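Local coordinates for protein polyporopepsin (Irpex lacteus, PDB 1WKR) that cleaves peptide bonds as a pepsin-like aspartic endopeptidase of broad specificity and clots milk, at residues D13-V18 and D99-I104; V114-P119 and T123-V128. All coordinates share one frame; numbering follows the deposited sequence.

Contact 1 is the deeper of the two: all its touching residues are buried, and its centre lies about 12 Å from that of the chain. Contact 2 is centred about 20 Å out, where buried and exposed residues mix. Contact 1 (13-18 with 99-104) bridges two distant parts of the sequence, whereas contact 2 (114-119 with 123-128) folds one short piece of chain back on itself, their centres about 21 Å apart. Contact 1 closes before contact 2 opens, and their strands 103-106 and 117-118 follow each other in the chain. In each, methyl packing is joined by one bridging water; in contact 1 it holds a buried carboxylate, in contact 2 it joins backbone N-H groups to a carbonyl.

Contact 1 of 2, residues D13-V18 and D99-I104; sequences DYVVNV and DGVDGI
V101 sets its CG1 methyl against CG1 of V15, 3.5 Å away, the closest approach between 13-18 and 99-104. In both valines CG1 lies anti to the carbonyl carbon (chi1 -70° in V15 and -57° in V101), which turns these two methyls into the space between the segments. The same V101 methyl also lies beside the D13 carboxylate, with OD1 4.1 Å from V101 CG1. D13 and V101 approach from opposite directions, and this is van der Waals contact alone.

The polar link runs through a water. It donates to OD2 of D13 at 2.6 Å and to the carbonyl O of D99 at 2.8 Å, tying the carboxylate to the loop just ahead of V101. The other oxygen, OD1, accepts from NE2 of Q10, which also donates to G100 O, so a second bridge runs beside the water. V15 belongs to strand 14-20, which pairs with strand 25-32; that strand carries the catalytic D32, whose side chain is about 8 Å from that of D13. The contact thus joins the loop before strand 103-106 to strand 14-20, in the lobe of the pepsin-like fold that carries D32.

The V101 methyl sits close to both carboxylate oxygens, but an amide N-H on OD1 and a water on OD2 satisfy them, which would probably let the group stay ionised though buried, and hold its rotation.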
ATOM      1  N   ASP A  13       6.538  -4.789  -3.063  1.00  4.43           N
ATOM      2  CA  ASP A  13       5.741  -3.602  -3.448  1.00  4.35           C
ATOM      3  C   ASP A  13       5.113  -3.879  -4.780  1.00  4.45           C
ATOM      4  O   ASP A  13       5.458  -4.885  -5.433  1.00  5.24           O
ATOM      5  CB  ASP A  13       6.633  -2.325  -3.464  1.00  6.11           C
ATOM      6  CG  ASP A  13       7.827  -2.482  -4.377  1.00  6.75           C
ATOM      7  OD1 ASP A  13       7.680  -2.706  -5.546  1.00  8.20           O
ATOM      8  OD2 ASP A  13       8.983  -2.273  -3.823  1.00  9.76           O
ATOM      9  N   TYR A  14       4.188  -3.014  -5.189  1.00  4.55           N
ATOM     10  CA  TYR A  14       3.681  -2.972  -6.564  1.00  4.14           C
ATOM     11  C   TYR A  14       4.142  -1.671  -7.212  1.00  4.57           C
ATOM     12  O   TYR A  14       4.234  -0.631  -6.539  1.00  5.08           O
ATOM     13  CB  TYR A  14       2.120  -2.944  -6.583  1.00  4.19           C
ATOM     14  CG  TYR A  14       1.510  -4.325  -6.724  1.00  3.25           C
ATOM     15  CD1 TYR A  14       1.326  -5.151  -5.594  1.00  4.24           C
ATOM     16  CD2 TYR A  14       1.068  -4.779  -7.955  1.00  4.27           C
ATOM     17  CE1 TYR A  14       0.738  -6.434  -5.742  1.00  3.91           C
ATOM     18  CE2 TYR A  14       0.458  -6.005  -8.094  1.00  4.44           C
ATOM     19  CZ  TYR A  14       0.273  -6.815  -6.980  1.00  3.69           C
ATOM     20  OH  TYR A  14      -0.340  -8.037  -7.112  1.00  4.58           O
ATOM     21  N   VAL A  15       4.381  -1.745  -8.533  1.00  4.72           N
ATOM     22  CA  VAL A  15       4.707  -0.564  -9.313  1.00  5.24           C
ATOM     23  C   VAL A  15       3.763  -0.425 -10.458  1.00  5.70           C
ATOM     24  O   VAL A  15       3.089  -1.344 -10.918  1.00  6.33           O
ATOM     25  CB  VAL A  15       6.135  -0.636  -9.881  1.00  5.78           C
ATOM     26  CG1 VAL A  15       7.128  -0.484  -8.726  1.00  6.91           C
ATOM     27  CG2 VAL A  15       6.392  -1.919 -10.684  1.00  6.22           C
ATOM     28  N   VAL A  16       3.673   0.820 -10.964  1.00  5.21           N
ATOM     29  CA  VAL A  16       2.978   1.136 -12.204  1.00  5.85           C
ATOM     30  C   VAL A  16       3.936   1.971 -13.038  1.00  5.86           C
ATOM     31  O   VAL A  16       4.742   2.740 -12.558  1.00  6.20           O
ATOM     32  CB  VAL A  16       1.645   1.901 -12.010  1.00  7.21           C
ATOM     33  CG1 VAL A  16       0.596   1.043 -11.362  1.00  8.20           C
ATOM     34  CG2 VAL A  16       1.867   3.162 -11.170  1.00  9.14           C
ATOM     35  N   ASN A  17       3.815   1.815 -14.370  1.00  6.16           N
ATOM     36  CA  ASN A  17       4.458   2.732 -15.320  1.00  5.65           C
ATOM     37  C   ASN A  17       3.747   4.019 -15.358  1.00  5.46           C
ATOM     38  O   ASN A  17       2.512   4.131 -15.474  1.00  6.98           O
ATOM     39  CB  ASN A  17       4.433   2.087 -16.765  1.00  7.55           C
ATOM     40  CG  ASN A  17       5.409   0.978 -16.805  1.00  8.65           C
ATOM     41  OD1 ASN A  17       5.072   0.012 -17.671  1.00 16.00           O
ATOM     42  ND2 ASN A  17       6.415   0.938 -16.157  1.00  6.19           N
ATOM     43  N   VAL A  18       4.533   5.103 -15.265  1.00  5.71           N
ATOM     44  CA  VAL A  18       4.015   6.472 -15.224  1.00  6.04           C
ATOM     45  C   VAL A  18       4.809   7.292 -16.226  1.00  6.02           C
ATOM     46  O   VAL A  18       6.091   7.332 -16.140  1.00  6.08           O
ATOM     47  CB  VAL A  18       4.148   7.114 -13.823  1.00  5.40           C
ATOM     48  CG1 VAL A  18       3.573   8.493 -13.770  1.00  6.52           C
ATOM     49  CG2 VAL A  18       3.489   6.188 -12.779  1.00  6.31           C
ATOM     50  N   ASP A  99      15.333   0.716  -3.590  1.00 10.97           N
ATOM     51  CA  ASP A  99      15.791  -0.283  -4.583  1.00 11.87           C
ATOM     52  C   ASP A  99      14.600  -0.864  -5.349  1.00 11.09           C
ATOM     53  O   ASP A  99      13.504  -1.164  -4.777  1.00 12.42           O
ATOM     54  CB  ASP A  99      16.531  -1.412  -3.861  1.00 14.69           C
ATOM     55  CG  ASP A  99      17.936  -0.957  -3.467  1.00 17.52           C
ATOM     56  OD1 ASP A  99      18.382   0.099  -3.900  1.00 24.69           O
ATOM     57  OD2 ASP A  99      18.612  -1.838  -2.717  1.00 25.32           O
ATOM     58  N   GLY A 100      14.815  -0.969  -6.682  1.00 10.41           N
ATOM     59  CA  GLY A 100      13.804  -1.603  -7.536  1.00 11.56           C
ATOM     60  C   GLY A 100      12.746  -0.654  -8.132  1.00  9.14           C
ATOM     61  O   GLY A 100      11.909  -1.142  -8.860  1.00 10.57           O
ATOM     62  N   VAL A 101      12.790   0.663  -7.746  1.00  8.65           N
ATOM     63  CA  VAL A 101      11.790   1.622  -8.247  1.00  7.48           C
ATOM     64  C   VAL A 101      12.460   2.963  -8.552  1.00  7.00           C
ATOM     65  O   VAL A 101      13.535   3.299  -8.121  1.00  8.27           O
ATOM     66  CB  VAL A 101      10.652   1.792  -7.231  1.00  7.50           C
ATOM     67  CG1 VAL A 101       9.972   0.424  -6.885  1.00  8.25           C
ATOM     68  CG2 VAL A 101      11.040   2.529  -5.989  1.00  7.76           C
ATOM     69  N   ASP A 102      11.710   3.762  -9.362  1.00  6.20           N
ATOM     70  CA  ASP A 102      12.088   5.147  -9.654  1.00  5.87           C
ATOM     71  C   ASP A 102      11.663   6.164  -8.625  1.00  5.62           C
ATOM     72  O   ASP A 102      12.118   7.270  -8.610  1.00  5.65           O
ATOM     73  CB  ASP A 102      11.558   5.571 -11.006  1.00  5.93           C
ATOM     74  CG  ASP A 102      12.308   4.962 -12.182  1.00  6.16           C
ATOM     75  OD1 ASP A 102      13.504   5.387 -12.349  1.00  8.06           O
ATOM     76  OD2 ASP A 102      11.806   4.130 -12.909  1.00  8.44           O
ATOM     77  N   GLY A 103      10.676   5.782  -7.765  1.00  5.28           N
ATOM     78  CA  GLY A 103      10.070   6.718  -6.855  1.00  4.98           C
ATOM     79  C   GLY A 103       8.693   6.154  -6.459  1.00  4.06           C
ATOM     80  O   GLY A 103       8.476   4.951  -6.513  1.00  4.97           O
ATOM     81  N   ILE A 104       7.800   7.085  -6.052  1.00  4.36           N
ATOM     82  CA  ILE A 104       6.484   6.719  -5.492  1.00  4.24           C
ATOM     83  C   ILE A 104       5.379   7.411  -6.281  1.00  4.24           C
ATOM     84  O   ILE A 104       5.500   8.608  -6.622  1.00  4.88           O
ATOM     85  CB  ILE A 104       6.396   7.062  -3.976  1.00  3.75           C
ATOM     86  CG1 ILE A 104       7.280   6.097  -3.208  1.00  5.46           C
ATOM     87  CG2 ILE A 104       4.941   7.057  -3.493  1.00  5.87           C
ATOM     88  CD1 ILE A 104       7.254   6.312  -1.664  1.00  5.75           C
TER
HETATM   89  O   HOH W   1      11.131  -2.641  -5.286  1.00 12.69           O

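Contact 2 of 2, residues V114-P119 and T123-V128; sequences VGTLSP and TSIPTV. With SO4 (sulfate ion), chain H.
L117 and I125 reach toward each other tip to tip, CD2 of L117 lying 3.7 Å from CD1 of I125. The other branch of L117, CD1, runs alongside CG1 of I125 at 3.8 Å and touches the CG2 methyl of T123. From the neighbouring residue, the T116 hydroxyl comes within 3.5 Å of I125 CD1, the two side chains crossing at a slant. At the outer end, CG2 of V114 rests on CB of S124.

A water fills in between the backbones: it accepts from G115 N and L117 N, and donates to T123 O at 2.8 Å. The reversal links strand 117-118, an antiparallel partner of strand 57-62 in the pepsin-like fold, to helix 128-134, with T127 at its N-cap. Cutting L117 back to an alanine would probably leave I125 CD1 and T123 CG2 without their methyl partners and open a gap beside them.

Farther out, T116 OG1, turned between its backbone N and carbonyl carbon (chi1 67°), hydrogen-bonds to T113 O and N37 ND2, which fixes the hydroxyl beside I125. T113 OG1 in turn accepts from I125 N. On the outer side, T123 OG1 donates to O1 of a sulfate at 2.7 Å; the ion, probably from the crystallisation liquor, is also bound by S122 N.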
ATOM      1  N   VAL A 114       1.152  18.135   3.588  1.00  6.14           N
ATOM      2  CA  VAL A 114       1.361  19.427   4.328  1.00  6.48           C
ATOM      3  C   VAL A 114       2.591  19.241   5.198  1.00  6.34           C
ATOM      4  O   VAL A 114       2.642  18.309   6.035  1.00  8.17           O
ATOM      5  CB  VAL A 114       0.101  19.757   5.151  1.00  6.21           C
ATOM      6  CG1 VAL A 114       0.377  20.998   6.028  1.00  8.95           C
ATOM      7  CG2 VAL A 114      -1.078  19.985   4.211  1.00  8.67           C
ATOM      8  N   GLY A 115       3.564  20.081   5.039  1.00  6.68           N
ATOM      9  CA  GLY A 115       4.856  19.957   5.762  1.00  6.46           C
ATOM     10  C   GLY A 115       5.948  19.431   4.939  1.00  6.96           C
ATOM     11  O   GLY A 115       7.126  19.464   5.338  1.00  8.40           O
ATOM     12  N   THR A 116       5.677  18.877   3.742  1.00  6.45           N
ATOM     13  CA  THR A 116       6.720  18.314   2.912  1.00  6.87           C
ATOM     14  C   THR A 116       7.484  19.363   2.067  1.00  6.03           C
ATOM     15  O   THR A 116       8.570  19.035   1.615  1.00  6.30           O
ATOM     16  CB  THR A 116       6.226  17.136   1.998  1.00  5.91           C
ATOM     17  OG1 THR A 116       5.298  17.652   0.995  1.00  5.52           O
ATOM     18  CG2 THR A 116       5.535  16.023   2.840  1.00  6.07           C
ATOM     19  N   LEU A 117       6.852  20.494   1.830  1.00  6.39           N
ATOM     20  CA  LEU A 117       7.508  21.550   1.014  1.00  6.77           C
ATOM     21  C   LEU A 117       8.219  22.556   2.004  1.00  6.96           C
ATOM     22  O   LEU A 117       7.762  22.843   3.048  1.00  8.96           O
ATOM     23  CB  LEU A 117       6.495  22.333   0.235  1.00  6.59           C
ATOM     24  CG  LEU A 117       5.683  21.515  -0.836  1.00  5.83           C
ATOM     25  CD1 LEU A 117       4.555  22.380  -1.432  1.00  8.81           C
ATOM     26  CD2 LEU A 117       6.608  20.934  -1.888  1.00  7.87           C
ATOM     27  N   SER A 118       9.308  23.089   1.423  1.00  8.71           N
ATOM     28  CA  SER A 118      10.039  24.173   2.148  1.00 10.27           C
ATOM     29  C   SER A 118      10.416  25.209   1.073  1.00  9.02           C
ATOM     30  O   SER A 118      10.983  24.825   0.061  1.00  9.68           O
ATOM     31  CB  SER A 118      11.281  23.647   2.765  1.00 11.59           C
ATOM     32  OG  SER A 118      12.010  24.706   3.424  1.00 17.94           O
ATOM     33  N   PRO A 119      10.133  26.496   1.302  1.00 10.21           N
ATOM     34  CA  PRO A 119       9.716  27.089   2.601  1.00 10.52           C
ATOM     35  C   PRO A 119       8.268  27.078   2.856  1.00 11.90           C
ATOM     36  O   PRO A 119       7.785  27.453   3.957  1.00 12.26           O
ATOM     37  CB  PRO A 119      10.129  28.559   2.434  1.00 11.00           C
ATOM     38  CG  PRO A 119       9.975  28.849   0.915  1.00 11.41           C
ATOM     39  CD  PRO A 119      10.491  27.531   0.278  1.00 10.41           C
ATOM     40  N   THR A 123       1.664  24.293   2.943  1.00  9.54           N
ATOM     41  CA  THR A 123       1.002  24.178   1.639  1.00  9.39           C
ATOM     42  C   THR A 123       0.847  22.646   1.254  1.00  8.18           C
ATOM     43  O   THR A 123       1.777  21.885   1.329  1.00  8.04           O
ATOM     44  CB  THR A 123       1.814  24.861   0.592  1.00  9.16           C
ATOM     45  OG1 THR A 123       1.792  26.318   0.917  1.00 11.83           O
ATOM     46  CG2 THR A 123       1.250  24.781  -0.819  1.00 11.01           C
ATOM     47  N   SER A 124      -0.341  22.360   0.794  1.00  7.84           N
ATOM     48  CA  SER A 124      -0.646  20.973   0.342  1.00  8.48           C
ATOM     49  C   SER A 124      -0.310  20.808  -1.122  1.00  6.73           C
ATOM     50  O   SER A 124      -0.157  21.787  -1.904  1.00  8.16           O
ATOM     51  CB  SER A 124      -2.108  20.722   0.509  1.00  9.92           C
ATOM     52  OG  SER A 124      -2.866  21.406  -0.437  1.00 13.04           O
ATOM     53  N   ILE A 125      -0.179  19.549  -1.561  1.00  6.54           N
ATOM     54  CA  ILE A 125       0.207  19.169  -2.932  1.00  5.61           C
ATOM     55  C   ILE A 125      -0.882  18.245  -3.448  1.00  5.63           C
ATOM     56  O   ILE A 125      -0.832  17.004  -3.197  1.00  5.88           O
ATOM     57  CB  ILE A 125       1.544  18.476  -3.015  1.00  5.22           C
ATOM     58  CG1 ILE A 125       2.648  19.222  -2.232  1.00  5.73           C
ATOM     59  CG2 ILE A 125       1.943  18.323  -4.470  1.00  6.16           C
ATOM     60  CD1 ILE A 125       3.907  18.424  -2.157  1.00  6.63           C
ATOM     61  N   PRO A 126      -1.902  18.725  -4.163  1.00  4.94           N
ATOM     62  CA  PRO A 126      -2.970  17.886  -4.724  1.00  5.26           C
ATOM     63  C   PRO A 126      -2.388  16.625  -5.369  1.00  5.12           C
ATOM     64  O   PRO A 126      -1.435  16.668  -6.153  1.00  5.32           O
ATOM     65  CB  PRO A 126      -3.680  18.766  -5.687  1.00  6.38           C
ATOM     66  CG  PRO A 126      -3.534  20.174  -5.104  1.00  7.25           C
ATOM     67  CD  PRO A 126      -2.109  20.198  -4.485  1.00  5.74           C
ATOM     68  N   THR A 127      -3.013  15.474  -5.074  1.00  4.83           N
ATOM     69  CA  THR A 127      -2.472  14.210  -5.555  1.00  4.56           C
ATOM     70  C   THR A 127      -2.916  13.922  -6.943  1.00  3.74           C
ATOM     71  O   THR A 127      -3.800  14.623  -7.508  1.00  5.07           O
ATOM     72  CB  THR A 127      -2.956  13.081  -4.628  1.00  4.41           C
ATOM     73  OG1 THR A 127      -4.389  12.950  -4.781  1.00  4.77           O
ATOM     74  CG2 THR A 127      -2.645  13.340  -3.150  1.00  5.64           C
ATOM     75  N   VAL A 128      -2.339  12.902  -7.545  1.00  4.15           N
ATOM     76  CA  VAL A 128      -2.778  12.506  -8.885  1.00  4.38           C
ATOM     77  C   VAL A 128      -4.245  12.256  -8.920  1.00  4.34           C
ATOM     78  O   VAL A 128      -4.942  12.678  -9.884  1.00  4.65           O
ATOM     79  CB  VAL A 128      -1.990  11.287  -9.438  1.00  4.57           C
ATOM     80  CG1 VAL A 128      -0.539  11.689  -9.681  1.00  5.39           C
ATOM     81  CG2 VAL A 128      -2.073  10.052  -8.547  1.00  5.45           C
TER
HETATM   82  S   SO4 H 906       3.023  28.582   3.766  1.00 33.28           S
HETATM   83  O1  SO4 H 906       2.953  27.216   3.165  1.00 24.71           O
HETATM   84  O2  SO4 H 906       2.536  28.637   5.108  1.00 43.83           O
HETATM   85  O3  SO4 H 906       4.530  29.354   3.619  1.00 33.87           O
HETATM   86  O4  SO4 H 906       2.169  29.593   2.770  1.00 37.50           O
HETATM   87  O   HOH W   2       4.193  21.682   2.686  1.00  7.77           O